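Local atomic coordinates of Alpha/beta hydrolase (Paenibacillus sp. VTT E-133280, PDB entry 6TJ2), a protein that probably hydrolyses ester substrates such as methyl salicylate, as an extracellular bacterial relative of tobacco salicylic acid binding protein 2. Residues 102-107 and 131-136; 97-102 and 124-129; 47-52 and 65-70; 116-121 and 208-213. All blocks are in the same frame, centred on the assembly; numbering follows the deposited sequence.

Contact 1: 102-107 and 131-136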
loop_
_atom_site.group_PDB
_atom_site.type_symbol
_atom_site.label_atom_id
_atom_site.label_comp_id
_atom_site.label_asym_id
_atom_site.label_seq_id
_atom_site.Cartn_x
_atom_site.Cartn_y
_atom_site.Cartn_z
ATOM N N TYR A 102 -35.513 0.317 -11.863
ATOM C CA TYR A 102 -35.074 -0.991 -12.428
ATOM C C TYR A 102 -35.206 -2.054 -11.347
ATOM O O TYR A 102 -35.758 -3.174 -11.598
ATOM C CB TYR A 102 -33.633 -0.832 -12.934
ATOM C CG TYR A 102 -32.974 -2.092 -13.391
ATOM C CD1 TYR A 102 -32.911 -2.412 -14.738
ATOM C CD2 TYR A 102 -32.314 -2.906 -12.480
ATOM C CE1 TYR A 102 -32.284 -3.570 -15.162
ATOM C CE2 TYR A 102 -31.688 -4.058 -12.891
ATOM C CZ TYR A 102 -31.643 -4.379 -14.241
ATOM O OH TYR A 102 -30.970 -5.506 -14.691
ATOM N N ILE A 103 -34.743 -1.774 -10.141
ATOM C CA ILE A 103 -34.789 -2.711 -8.987
ATOM C C ILE A 103 -36.252 -3.027 -8.664
ATOM O O ILE A 103 -36.589 -4.220 -8.501
ATOM C CB ILE A 103 -34.053 -2.113 -7.778
ATOM C CG1 ILE A 103 -32.548 -2.120 -8.027
ATOM C CG2 ILE A 103 -34.394 -2.823 -6.480
ATOM C CD1 ILE A 103 -31.751 -1.174 -7.176
ATOM N N LYS A 104 -37.141 -2.048 -8.674
ATOM C CA LYS A 104 -38.551 -2.285 -8.267
ATOM C C LYS A 104 -39.236 -3.068 -9.371
ATOM O O LYS A 104 -40.018 -3.986 -9.073
ATOM C CB LYS A 104 -39.263 -0.964 -8.012
ATOM C CG LYS A 104 -38.801 -0.325 -6.736
ATOM C CD LYS A 104 -39.439 1.015 -6.588
ATOM C CE LYS A 104 -39.199 1.585 -5.222
ATOM N NZ LYS A 104 -39.878 2.901 -5.173
ATOM N N GLN A 105 -38.949 -2.777 -10.610
ATOM C CA GLN A 105 -39.688 -3.407 -11.741
ATOM C C GLN A 105 -39.327 -4.885 -11.807
ATOM O O GLN A 105 -40.219 -5.690 -12.105
ATOM C CB GLN A 105 -39.375 -2.719 -13.066
ATOM C CG GLN A 105 -40.123 -1.391 -13.218
ATOM C CD GLN A 105 -39.566 -0.443 -14.263
ATOM O OE1 GLN A 105 -38.714 -0.804 -15.077
ATOM N NE2 GLN A 105 -40.026 0.801 -14.238
ATOM N N LYS A 106 -38.085 -5.242 -11.513
ATOM C CA LYS A 106 -37.670 -6.666 -11.473
ATOM C C LYS A 106 -37.905 -7.245 -10.092
ATOM O O LYS A 106 -37.591 -8.454 -9.901
ATOM C CB LYS A 106 -36.239 -6.787 -11.948
ATOM C CG LYS A 106 -36.015 -6.467 -13.413
ATOM C CD LYS A 106 -34.608 -6.757 -13.819
ATOM C CE LYS A 106 -34.254 -6.482 -15.259
ATOM N NZ LYS A 106 -34.963 -7.404 -16.168
ATOM N N ASP A 107 -38.425 -6.497 -9.121
ATOM C CA ASP A 107 -38.645 -6.887 -7.722
ATOM C C ASP A 107 -37.383 -7.561 -7.158
ATOM O O ASP A 107 -37.456 -8.564 -6.426
ATOM C CB ASP A 107 -39.933 -7.729 -7.537
ATOM C CG ASP A 107 -40.329 -7.839 -6.077
ATOM O OD1 ASP A 107 -40.102 -6.915 -5.310
ATOM O OD2 ASP A 107 -40.758 -8.925 -5.632
ATOM N N PRO A 131 -33.626 0.331 1.195
ATOM C CA PRO A 131 -32.702 -0.306 2.118
ATOM C C PRO A 131 -33.028 -1.754 2.487
ATOM O O PRO A 131 -32.163 -2.574 2.722
ATOM C CB PRO A 131 -32.815 0.552 3.381
ATOM C CG PRO A 131 -34.131 1.290 3.248
ATOM C CD PRO A 131 -34.224 1.559 1.753
ATOM N N ASP A 132 -34.312 -2.054 2.512
ATOM C CA ASP A 132 -34.776 -3.385 2.948
ATOM C C ASP A 132 -34.497 -4.387 1.841
ATOM O O ASP A 132 -34.661 -5.588 2.110
ATOM C CB ASP A 132 -36.256 -3.371 3.369
ATOM C CG ASP A 132 -36.519 -2.598 4.672
ATOM O OD1 ASP A 132 -35.534 -2.325 5.439
ATOM O OD2 ASP A 132 -37.710 -2.234 4.923
ATOM N N ARG A 133 -34.090 -3.973 0.629
ATOM C CA ARG A 133 -33.823 -4.902 -0.504
ATOM C C ARG A 133 -32.344 -5.342 -0.550
ATOM O O ARG A 133 -32.029 -6.225 -1.329
ATOM C CB ARG A 133 -34.211 -4.283 -1.842
ATOM C CG ARG A 133 -35.699 -4.072 -2.009
ATOM C CD ARG A 133 -35.966 -3.523 -3.381
ATOM N NE ARG A 133 -37.399 -3.267 -3.520
ATOM C CZ ARG A 133 -38.261 -4.096 -4.059
ATOM N NH1 ARG A 133 -37.889 -5.251 -4.567
ATOM N NH2 ARG A 133 -39.541 -3.749 -4.053
ATOM N N ILE A 134 -31.476 -4.720 0.233
ATOM C CA ILE A 134 -30.016 -4.832 0.024
ATOM C C ILE A 134 -29.384 -5.699 1.113
ATOM O O ILE A 134 -29.570 -5.394 2.315
ATOM C CB ILE A 134 -29.413 -3.424 -0.038
ATOM C CG1 ILE A 134 -29.987 -2.611 -1.203
ATOM C CG2 ILE A 134 -27.895 -3.528 -0.123
ATOM C CD1 ILE A 134 -29.684 -1.144 -1.082
ATOM N N LYS A 135 -28.667 -6.722 0.693
ATOM C CA LYS A 135 -27.905 -7.602 1.600
ATOM C C LYS A 135 -26.603 -6.929 2.074
ATOM O O LYS A 135 -26.222 -7.068 3.241
ATOM C CB LYS A 135 -27.645 -8.939 0.899
ATOM C CG LYS A 135 -26.815 -9.966 1.667
ATOM C CD LYS A 135 -26.255 -11.048 0.760
ATOM C CE LYS A 135 -26.877 -12.408 0.859
ATOM N NZ LYS A 135 -26.999 -12.844 2.275
ATOM N N ARG A 136 -25.882 -6.289 1.153
ATOM C CA ARG A 136 -24.534 -5.728 1.401
ATOM C C ARG A 136 -24.264 -4.720 0.294
ATOM O O ARG A 136 -24.725 -4.925 -0.848
ATOM C CB ARG A 136 -23.493 -6.855 1.446
ATOM C CG ARG A 136 -22.055 -6.406 1.671
ATOM C CD ARG A 136 -21.096 -7.552 1.962
ATOM N NE ARG A 136 -21.237 -8.082 3.285
ATOM C CZ ARG A 136 -20.527 -7.665 4.370
ATOM N NH1 ARG A 136 -19.562 -6.717 4.391
ATOM N NH2 ARG A 136 -20.812 -8.252 5.523
HETATM O O HOH W 1 -41.195 -4.285 -6.654
#

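Contact 2: 97-102 and 124-129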
loop_
_atom_site.group_PDB
_atom_site.type_symbol
_atom_site.label_atom_id
_atom_site.label_comp_id
_atom_site.label_asym_id
_atom_site.label_seq_id
_atom_site.Cartn_x
_atom_site.Cartn_y
_atom_site.Cartn_z
ATOM N N LYS A 97 -33.220 7.557 -9.597
ATOM C CA LYS A 97 -34.573 7.065 -9.833
ATOM C C LYS A 97 -34.530 6.005 -10.907
ATOM O O LYS A 97 -35.247 4.984 -10.763
ATOM C CB LYS A 97 -35.517 8.199 -10.238
ATOM C CG LYS A 97 -36.908 7.700 -10.616
ATOM C CD LYS A 97 -37.940 8.796 -10.682
ATOM C CE LYS A 97 -39.358 8.271 -10.521
ATOM N NZ LYS A 97 -39.715 7.386 -11.618
ATOM N N SER A 98 -33.723 6.150 -11.929
ATOM C CA SER A 98 -33.677 5.090 -12.980
ATOM C C SER A 98 -33.210 3.743 -12.409
ATOM O O SER A 98 -33.696 2.677 -12.801
ATOM C CB SER A 98 -32.877 5.527 -14.181
ATOM O OG SER A 98 -31.468 5.626 -13.933
ATOM N N VAL A 99 -32.276 3.752 -11.474
ATOM C CA VAL A 99 -31.787 2.491 -10.870
ATOM C C VAL A 99 -32.800 1.960 -9.881
ATOM O O VAL A 99 -33.083 0.746 -9.865
ATOM C CB VAL A 99 -30.430 2.707 -10.226
ATOM C CG1 VAL A 99 -29.973 1.415 -9.531
ATOM C CG2 VAL A 99 -29.419 3.175 -11.256
ATOM N N VAL A 100 -33.407 2.812 -9.080
ATOM C CA VAL A 100 -34.465 2.360 -8.131
ATOM C C VAL A 100 -35.612 1.754 -8.939
ATOM O O VAL A 100 -36.140 0.679 -8.536
ATOM C CB VAL A 100 -34.949 3.524 -7.253
ATOM C CG1 VAL A 100 -36.210 3.151 -6.495
ATOM C CG2 VAL A 100 -33.835 3.978 -6.313
ATOM N N ASP A 101 -36.010 2.384 -10.029
ATOM C CA ASP A 101 -37.138 1.850 -10.842
ATOM C C ASP A 101 -36.751 0.501 -11.432
ATOM O O ASP A 101 -37.610 -0.379 -11.530
ATOM C CB ASP A 101 -37.546 2.841 -11.914
ATOM C CG ASP A 101 -38.284 4.086 -11.424
ATOM O OD1 ASP A 101 -38.777 4.068 -10.290
ATOM O OD2 ASP A 101 -38.338 5.023 -12.262
ATOM N N TYR A 102 -35.513 0.317 -11.863
ATOM C CA TYR A 102 -35.074 -0.991 -12.428
ATOM C C TYR A 102 -35.206 -2.054 -11.347
ATOM O O TYR A 102 -35.758 -3.174 -11.598
ATOM C CB TYR A 102 -33.633 -0.832 -12.934
ATOM C CG TYR A 102 -32.974 -2.092 -13.391
ATOM C CD1 TYR A 102 -32.911 -2.412 -14.738
ATOM C CD2 TYR A 102 -32.314 -2.906 -12.480
ATOM C CE1 TYR A 102 -32.284 -3.570 -15.162
ATOM C CE2 TYR A 102 -31.688 -4.058 -12.891
ATOM C CZ TYR A 102 -31.643 -4.379 -14.241
ATOM O OH TYR A 102 -30.970 -5.506 -14.691
ATOM N N GLN A 124 -24.982 4.805 -2.906
ATOM C CA GLN A 124 -25.419 5.506 -1.675
ATOM C C GLN A 124 -26.861 5.980 -1.821
ATOM O O GLN A 124 -27.683 5.742 -0.910
ATOM C CB GLN A 124 -24.487 6.668 -1.376
ATOM C CG GLN A 124 -23.085 6.269 -0.915
ATOM C CD GLN A 124 -22.215 7.498 -0.833
ATOM O OE1 GLN A 124 -22.127 8.270 -1.814
ATOM N NE2 GLN A 124 -21.597 7.739 0.327
ATOM N N THR A 125 -27.171 6.703 -2.875
ATOM C CA THR A 125 -28.485 7.326 -3.006
ATOM C C THR A 125 -29.549 6.280 -3.295
ATOM O O THR A 125 -30.681 6.392 -2.750
ATOM C CB THR A 125 -28.460 8.438 -4.033
ATOM O OG1 THR A 125 -28.022 7.922 -5.285
ATOM C CG2 THR A 125 -27.616 9.613 -3.603
ATOM N N VAL A 126 -29.205 5.207 -3.982
ATOM C CA VAL A 126 -30.148 4.099 -4.195
ATOM C C VAL A 126 -30.479 3.394 -2.883
ATOM O O VAL A 126 -31.661 3.126 -2.587
ATOM C CB VAL A 126 -29.636 3.128 -5.258
ATOM C CG1 VAL A 126 -30.421 1.821 -5.312
ATOM C CG2 VAL A 126 -29.634 3.808 -6.634
ATOM N N SER A 127 -29.459 3.124 -2.068
ATOM C CA SER A 127 -29.658 2.404 -0.803
ATOM C C SER A 127 -30.565 3.193 0.113
ATOM O O SER A 127 -31.253 2.531 0.919
ATOM C CB SER A 127 -28.360 2.052 -0.177
ATOM O OG SER A 127 -27.774 3.204 0.359
ATOM N N GLN A 128 -30.632 4.527 -0.008
ATOM C CA GLN A 128 -31.550 5.361 0.839
ATOM C C GLN A 128 -33.003 5.046 0.569
ATOM O O GLN A 128 -33.864 5.300 1.460
ATOM C CB GLN A 128 -31.285 6.848 0.570
ATOM C CG GLN A 128 -29.922 7.199 1.070
ATOM C CD GLN A 128 -29.606 8.667 1.053
ATOM O OE1 GLN A 128 -29.977 9.418 0.134
ATOM N NE2 GLN A 128 -28.766 9.027 1.944
ATOM N N GLN A 129 -33.332 4.633 -0.638
ATOM C CA GLN A 129 -34.720 4.449 -1.094
ATOM C C GLN A 129 -35.158 3.004 -1.003
ATOM O O GLN A 129 -36.375 2.797 -0.854
ATOM C CB GLN A 129 -34.819 4.954 -2.532
ATOM C CG GLN A 129 -34.637 6.455 -2.597
ATOM C CD GLN A 129 -35.035 6.993 -3.936
ATOM O OE1 GLN A 129 -36.023 6.552 -4.555
ATOM N NE2 GLN A 129 -34.260 7.981 -4.360
#

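Contact 3: 47-52 and 65-70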
loop_
_atom_site.group_PDB
_atom_site.type_symbol
_atom_site.label_atom_id
_atom_site.label_comp_id
_atom_site.label_asym_id
_atom_site.label_seq_id
_atom_site.Cartn_x
_atom_site.Cartn_y
_atom_site.Cartn_z
ATOM N N PHE A 47 -25.888 -10.068 -7.635
ATOM C CA PHE A 47 -25.198 -8.753 -7.755
ATOM C C PHE A 47 -26.041 -7.838 -8.622
ATOM O O PHE A 47 -26.536 -8.232 -9.709
ATOM C CB PHE A 47 -23.846 -8.947 -8.427
ATOM C CG PHE A 47 -22.836 -9.624 -7.558
ATOM C CD1 PHE A 47 -21.920 -8.877 -6.797
ATOM C CD2 PHE A 47 -22.707 -10.997 -7.610
ATOM C CE1 PHE A 47 -20.974 -9.538 -6.022
ATOM C CE2 PHE A 47 -21.732 -11.639 -6.864
ATOM C CZ PHE A 47 -20.866 -10.897 -6.089
ATOM N N VAL A 48 -26.112 -6.581 -8.230
ATOM C CA VAL A 48 -26.555 -5.444 -9.067
ATOM C C VAL A 48 -25.342 -4.534 -9.219
ATOM O O VAL A 48 -24.908 -3.944 -8.207
ATOM C CB VAL A 48 -27.759 -4.717 -8.459
ATOM C CG1 VAL A 48 -28.147 -3.517 -9.297
ATOM C CG2 VAL A 48 -28.979 -5.637 -8.325
ATOM N N LEU A 49 -24.782 -4.463 -10.420
ATOM C CA LEU A 49 -23.508 -3.771 -10.695
ATOM C C LEU A 49 -23.815 -2.415 -11.309
ATOM O O LEU A 49 -24.497 -2.394 -12.335
ATOM C CB LEU A 49 -22.595 -4.566 -11.607
ATOM C CG LEU A 49 -22.349 -6.019 -11.193
ATOM C CD1 LEU A 49 -21.446 -6.665 -12.195
ATOM C CD2 LEU A 49 -21.707 -6.107 -9.812
ATOM N N ILE A 50 -23.310 -1.359 -10.707
ATOM C CA ILE A 50 -23.534 0.058 -11.117
ATOM C C ILE A 50 -22.224 0.629 -11.607
ATOM O O ILE A 50 -21.294 0.825 -10.808
ATOM C CB ILE A 50 -24.127 0.847 -9.953
ATOM C CG1 ILE A 50 -25.368 0.187 -9.339
ATOM C CG2 ILE A 50 -24.362 2.288 -10.415
ATOM C CD1 ILE A 50 -26.499 -0.061 -10.351
ATOM N N HIS A 51 -22.152 0.895 -12.905
ATOM C CA HIS A 51 -20.964 1.503 -13.505
ATOM C C HIS A 51 -20.818 2.957 -13.040
ATOM O O HIS A 51 -21.783 3.555 -12.540
ATOM C CB HIS A 51 -20.954 1.401 -15.015
ATOM C CG HIS A 51 -21.988 2.235 -15.729
ATOM N ND1 HIS A 51 -21.847 3.599 -15.887
ATOM C CD2 HIS A 51 -23.181 1.912 -16.268
ATOM C CE1 HIS A 51 -22.893 4.070 -16.559
ATOM N NE2 HIS A 51 -23.730 3.068 -16.797
ATOM N N GLY A 52 -19.665 3.508 -13.334
ATOM C CA GLY A 52 -19.368 4.898 -13.048
ATOM C C GLY A 52 -19.323 5.751 -14.290
ATOM O O GLY A 52 -19.974 5.442 -15.311
ATOM N N SER A 65 -19.951 -11.950 -16.912
ATOM C CA SER A 65 -19.960 -13.296 -17.537
ATOM C C SER A 65 -19.215 -14.260 -16.617
ATOM O O SER A 65 -19.697 -15.397 -16.361
ATOM C CB SER A 65 -19.295 -13.276 -18.855
ATOM O OG SER A 65 -19.167 -14.578 -19.365
ATOM N N GLU A 66 -18.088 -13.865 -16.045
ATOM C CA GLU A 66 -17.328 -14.766 -15.126
ATOM C C GLU A 66 -18.096 -14.989 -13.833
ATOM O O GLU A 66 -18.036 -16.094 -13.258
ATOM C CB GLU A 66 -15.908 -14.244 -14.912
ATOM C CG GLU A 66 -15.056 -14.319 -16.155
ATOM C CD GLU A 66 -14.825 -15.705 -16.716
ATOM O OE1 GLU A 66 -14.651 -16.612 -15.912
ATOM O OE2 GLU A 66 -14.733 -15.814 -17.964
ATOM N N LEU A 67 -18.763 -13.985 -13.288
ATOM C CA LEU A 67 -19.610 -14.172 -12.100
ATOM C C LEU A 67 -20.721 -15.169 -12.382
ATOM O O LEU A 67 -21.004 -16.019 -11.491
ATOM C CB LEU A 67 -20.189 -12.845 -11.626
ATOM C CG LEU A 67 -19.255 -11.968 -10.823
ATOM C CD1 LEU A 67 -19.862 -10.552 -10.705
ATOM C CD2 LEU A 67 -18.970 -12.548 -9.464
ATOM N N ARG A 68 -21.326 -15.106 -13.563
ATOM C CA ARG A 68 -22.431 -16.029 -13.888
ATOM C C ARG A 68 -21.887 -17.468 -13.981
ATOM O O ARG A 68 -22.578 -18.391 -13.568
ATOM C CB ARG A 68 -23.138 -15.612 -15.169
ATOM C CG ARG A 68 -23.938 -14.331 -15.021
ATOM C CD ARG A 68 -24.711 -13.946 -16.279
ATOM N NE ARG A 68 -25.211 -12.583 -16.176
ATOM C CZ ARG A 68 -24.735 -11.524 -16.774
ATOM N NH1 ARG A 68 -23.795 -11.624 -17.704
ATOM N NH2 ARG A 68 -25.196 -10.324 -16.470
ATOM N N LYS A 69 -20.666 -17.639 -14.472
ATOM C CA LYS A 69 -20.057 -18.992 -14.562
ATOM C C LYS A 69 -19.861 -19.562 -13.169
ATOM O O LYS A 69 -19.830 -20.812 -13.072
ATOM C CB LYS A 69 -18.736 -18.955 -15.313
ATOM C CG LYS A 69 -18.830 -18.629 -16.789
ATOM C CD LYS A 69 -17.437 -18.519 -17.381
ATOM C CE LYS A 69 -17.408 -18.052 -18.814
ATOM N NZ LYS A 69 -15.999 -17.982 -19.283
ATOM N N LEU A 70 -19.672 -18.766 -12.124
ATOM C CA LEU A 70 -19.536 -19.210 -10.729
ATOM C C LEU A 70 -20.894 -19.490 -10.099
ATOM O O LEU A 70 -20.915 -19.858 -8.913
ATOM C CB LEU A 70 -18.782 -18.121 -9.950
ATOM C CG LEU A 70 -17.330 -17.921 -10.337
ATOM C CD1 LEU A 70 -16.748 -16.698 -9.673
ATOM C CD2 LEU A 70 -16.515 -19.163 -10.016
#

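Contact 4: 116-121 and 208-213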
loop_
_atom_site.group_PDB
_atom_site.type_symbol
_atom_site.label_atom_id
_atom_site.label_comp_id
_atom_site.label_asym_id
_atom_site.label_seq_id
_atom_site.Cartn_x
_atom_site.Cartn_y
_atom_site.Cartn_z
ATOM N N HIS A 116 -18.882 1.047 -8.951
ATOM C CA HIS A 116 -17.518 1.435 -9.361
ATOM C C HIS A 116 -17.477 2.925 -9.579
ATOM O O HIS A 116 -18.437 3.468 -10.142
ATOM C CB HIS A 116 -17.112 0.642 -10.575
ATOM C CG HIS A 116 -15.763 0.921 -11.112
ATOM N ND1 HIS A 116 -15.546 1.831 -12.069
ATOM C CD2 HIS A 116 -14.556 0.367 -10.820
ATOM C CE1 HIS A 116 -14.269 1.815 -12.421
ATOM N NE2 HIS A 116 -13.665 0.918 -11.687
ATOM N N SER A 117 -16.408 3.587 -9.144
ATOM C CA SER A 117 -16.167 5.030 -9.357
ATOM C C SER A 117 -17.386 5.879 -8.968
ATOM O O SER A 117 -17.845 5.814 -7.813
ATOM C CB SER A 117 -15.558 5.268 -10.716
ATOM O OG SER A 117 -16.345 4.794 -11.786
ATOM N N PHE A 118 -17.885 6.757 -9.838
ATOM C CA PHE A 118 -19.056 7.620 -9.599
ATOM C C PHE A 118 -20.208 6.745 -9.142
ATOM O O PHE A 118 -21.109 7.184 -8.409
ATOM C CB PHE A 118 -19.407 8.334 -10.898
ATOM C CG PHE A 118 -20.782 8.958 -10.957
ATOM C CD1 PHE A 118 -21.074 10.142 -10.299
ATOM C CD2 PHE A 118 -21.842 8.319 -11.585
ATOM C CE1 PHE A 118 -22.354 10.682 -10.299
ATOM C CE2 PHE A 118 -23.134 8.853 -11.582
ATOM C CZ PHE A 118 -23.381 10.035 -10.937
ATOM N N GLY A 119 -20.265 5.491 -9.576
ATOM C CA GLY A 119 -21.255 4.543 -9.120
ATOM C C GLY A 119 -21.322 4.360 -7.612
ATOM O O GLY A 119 -22.381 3.985 -7.108
ATOM N N GLY A 120 -20.234 4.673 -6.884
ATOM C CA GLY A 120 -20.355 4.685 -5.418
ATOM C C GLY A 120 -21.370 5.679 -4.914
ATOM O O GLY A 120 -22.095 5.399 -3.939
ATOM N N SER A 121 -21.444 6.838 -5.543
ATOM C CA SER A 121 -22.446 7.843 -5.131
ATOM C C SER A 121 -23.862 7.376 -5.450
ATOM O O SER A 121 -24.806 7.649 -4.656
ATOM C CB SER A 121 -22.185 9.203 -5.697
ATOM O OG SER A 121 -22.451 9.278 -7.075
ATOM N N THR A 208 -23.491 17.409 -14.650
ATOM C CA THR A 208 -24.214 17.886 -13.454
ATOM C C THR A 208 -24.086 16.930 -12.273
ATOM O O THR A 208 -23.791 17.372 -11.164
ATOM C CB THR A 208 -25.652 18.260 -13.767
ATOM O OG1 THR A 208 -25.616 19.312 -14.738
ATOM C CG2 THR A 208 -26.444 18.565 -12.523
ATOM N N PRO A 209 -24.274 15.609 -12.432
ATOM C CA PRO A 209 -24.271 14.731 -11.279
ATOM C C PRO A 209 -22.919 14.677 -10.567
ATOM O O PRO A 209 -22.919 14.245 -9.399
ATOM C CB PRO A 209 -24.662 13.362 -11.859
ATOM C CG PRO A 209 -25.433 13.708 -13.103
ATOM C CD PRO A 209 -24.697 14.922 -13.659
ATOM N N LEU A 210 -21.856 15.000 -11.238
ATOM C CA LEU A 210 -20.511 14.962 -10.603
ATOM C C LEU A 210 -20.350 16.131 -9.638
ATOM O O LEU A 210 -19.551 16.037 -8.711
ATOM C CB LEU A 210 -19.442 14.995 -11.683
ATOM C CG LEU A 210 -19.150 13.673 -12.390
ATOM C CD1 LEU A 210 -20.386 13.075 -13.047
ATOM C CD2 LEU A 210 -18.067 13.910 -13.450
ATOM N N PHE A 211 -21.064 17.227 -9.840
ATOM C CA PHE A 211 -20.867 18.470 -9.063
ATOM C C PHE A 211 -22.010 18.716 -8.089
ATOM O O PHE A 211 -21.881 19.628 -7.228
ATOM C CB PHE A 211 -20.704 19.658 -9.999
ATOM C CG PHE A 211 -19.444 19.606 -10.800
ATOM C CD1 PHE A 211 -18.277 20.135 -10.265
ATOM C CD2 PHE A 211 -19.391 19.019 -12.041
ATOM C CE1 PHE A 211 -17.087 20.065 -10.966
ATOM C CE2 PHE A 211 -18.199 18.976 -12.746
ATOM C CZ PHE A 211 -17.045 19.465 -12.205
ATOM N N GLU A 212 -23.090 17.952 -8.111
ATOM C CA GLU A 212 -24.224 18.151 -7.170
ATOM C C GLU A 212 -23.834 17.699 -5.772
ATOM O O GLU A 212 -23.249 16.603 -5.553
ATOM C CB GLU A 212 -25.459 17.398 -7.651
ATOM C CG GLU A 212 -26.109 17.961 -8.871
ATOM C CD GLU A 212 -27.304 17.144 -9.278
ATOM O OE1 GLU A 212 -27.129 16.135 -9.967
ATOM O OE2 GLU A 212 -28.437 17.551 -8.906
ATOM N N LYS A 213 -24.172 18.519 -4.783
ATOM C CA LYS A 213 -24.055 18.157 -3.356
ATOM C C LYS A 213 -25.080 17.113 -3.007
ATOM O O LYS A 213 -26.249 17.278 -3.405
ATOM C CB LYS A 213 -24.298 19.383 -2.478
ATOM C CG LYS A 213 -23.351 20.511 -2.760
ATOM C CD LYS A 213 -21.896 20.195 -2.875
ATOM C CE LYS A 213 -21.117 21.455 -2.541
ATOM N NZ LYS A 213 -19.685 21.420 -2.999
#

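Contact 1: 102-107 and 131-136
Arg133 lays the aliphatic part of its side chain over Ile103, its CD resting 3.5 Å from Ile103 CG2. The two side chains slide past each other in opposite directions, and because the arginine is extended from CG to NE its guanidinium is carried on to the end of the helix, where it meets Asp107. Asp107 has positive phi and closes the helix in a Schellman motif; its N also bonds to Lys104 O at 3.0 Å. From there the carboxylate, its CG anti to the backbone N (chi1 -166°), swings to the arginine. Arg133 NH1 donates to Asp107 OD1 at 2.9 Å along a nearly straight path (165°), making a salt bridge, while Arg133 NH2 reaches the same oxygen only weakly, at 3.5 Å. The carboxylate and guanidinium planes stand 78° apart, and OD1, met on its anti side and out of the carboxylate plane, lies at the guanidinium edge, so the bridge is not a side-by-side bidentate one. A water donates to Lys104 O at 2.7 Å and to Asp107 OD1 at 3.1 Å, tying the helix end to the acid. Arg133 NH1 has a second acceptor in Leu108 O, just past the helix. Ile103 and Arg133 both touch Phe111 of strand 111-117, and Ile103 also reaches Val126 of helix 119-129; the contact clamps the end of helix 92-105 to the turn that leads into strand 134-139.

Contact 2: 97-102 and 124-129
Gln129 leans across to Val100, and its side chain can be followed along the valine. Its CB lies 4.0 Å from Val100 CG2; beyond CG the chain runs extended, bringing CD to 4.0 Å from the same methyl. The tip then straddles the branch, OE1 standing 3.8 Å from Val100 CG2 and 3.9 Å from Val100 CG1, a van der Waals contact in which the two side chains cross at about a right angle. One helical turn earlier, Val126 shares its two methyls between neighbours. With CG1 anti to the backbone N (chi1 168°), that methyl faces Val100 CG2 at 4.2 Å, and the other branch, CG2, meets Val99 CG1 at 3.8 Å. The buried valines make an apolar interface, with the more exposed Gln129 beside it. Alongside, Thr125 OG1 is hydrogen-bonded to Thr96 OG1, a polar tie between the same helices. Their short axes approach to 9.4 Å and cross at -49°, an angle compatible with ridges-into-grooves packing. Helices 92-105 and 119-129 come just before and just after strand 111-117 in the chain and pack side by side against the parallel sheet, as is characteristic of the alpha/beta hydrolase fold.

Contact 3: 47-52 and 65-70
The beta-alpha-beta crossover formed by strand 46-50, helix 61-69 and strand 73-75 is fastened here by one leucine of the helix. Leu67 points at the sheet and sets both methyls against Phe47, CD1 also nearing Leu49. CD2 lies 3.9 Å from CE2 of Phe47, whereas CD1 stands over one face of the Phe47 ring, 4.2 Å above its plane and offset toward the rim. Farther along the strand, Leu49 CD1 comes within 4.5 Å of Leu67 CD1, a looser touch. Leu67 is also covered by Ala276 and Val280 of helix 272-283 and touches Val74 of strand 73-75, so it sits in an apolar layer shared by the two helices and the sheet. At the strand's end, His51 and Gly52 are probably the His-Gly (HG) motif that in this family lies beside the oxyanion hole. His51 NE2 is hydrogen-bonded to Glu78, and His51 ND1 donates to Gly52 O at 2.7 Å, within the imidazole plane and on a carbonyl lone pair.

Contact 4: 116-121 and 208-213
The Phe118 ring is approached obliquely by two side chains from segment 208-213: Pro209 CB lies 3.7 Å from Phe118 CZ, and Leu210 CD1 lies 4.1 Å from Phe118 CD1. The His92 imidazole meets the same ring, planes about 70° apart. Phe118 belongs to what is probably the nucleophile elbow of an alpha/beta hydrolase, the sharp type II' turn from His116 to Gly119 between strand 111-117 and helix 119-129. Ser117 sits at its apex with the unusual positive phi of that motif, and is likely the nucleophile of a triad with His264 and Asp234. Holding CG anti to the backbone N (chi1 164°), Phe118 sends its ring from the elbow to the short, weakly bonded helix at 208-211, which lies in the excursion between strands 134-139 and 226-231, where relatives carry their cap. The first turn of helix 119-129 is pinned by a doubly used acceptor: Phe118 O takes Ser121 N at 2.9 Å and Ser121 OG at 2.8 Å, the hydroxyl lying in the carbonyl plane.

Along the chain, contact 3 closes first; the other three then interleave, each crossing the others. Contacts 1 and 2, with centres about 8 Å apart, form one continuous patch: both use helix 92-105, they share Tyr102, and Ile103 CD1 packs against Val126 CG1 at 3.8 Å. Contact 2 passes into contact 4 along helix 119-129, their centres about 13 Å apart. Contact 3 is about 20 Å from contact 4 between centres, yet strands 46-50 and 111-117 are neighbours, with a probable hydrogen bond from His116 N to Ile50 O. One parallel sheet thus links helix packing on its two faces to the probable catalytic elbow and the cap region.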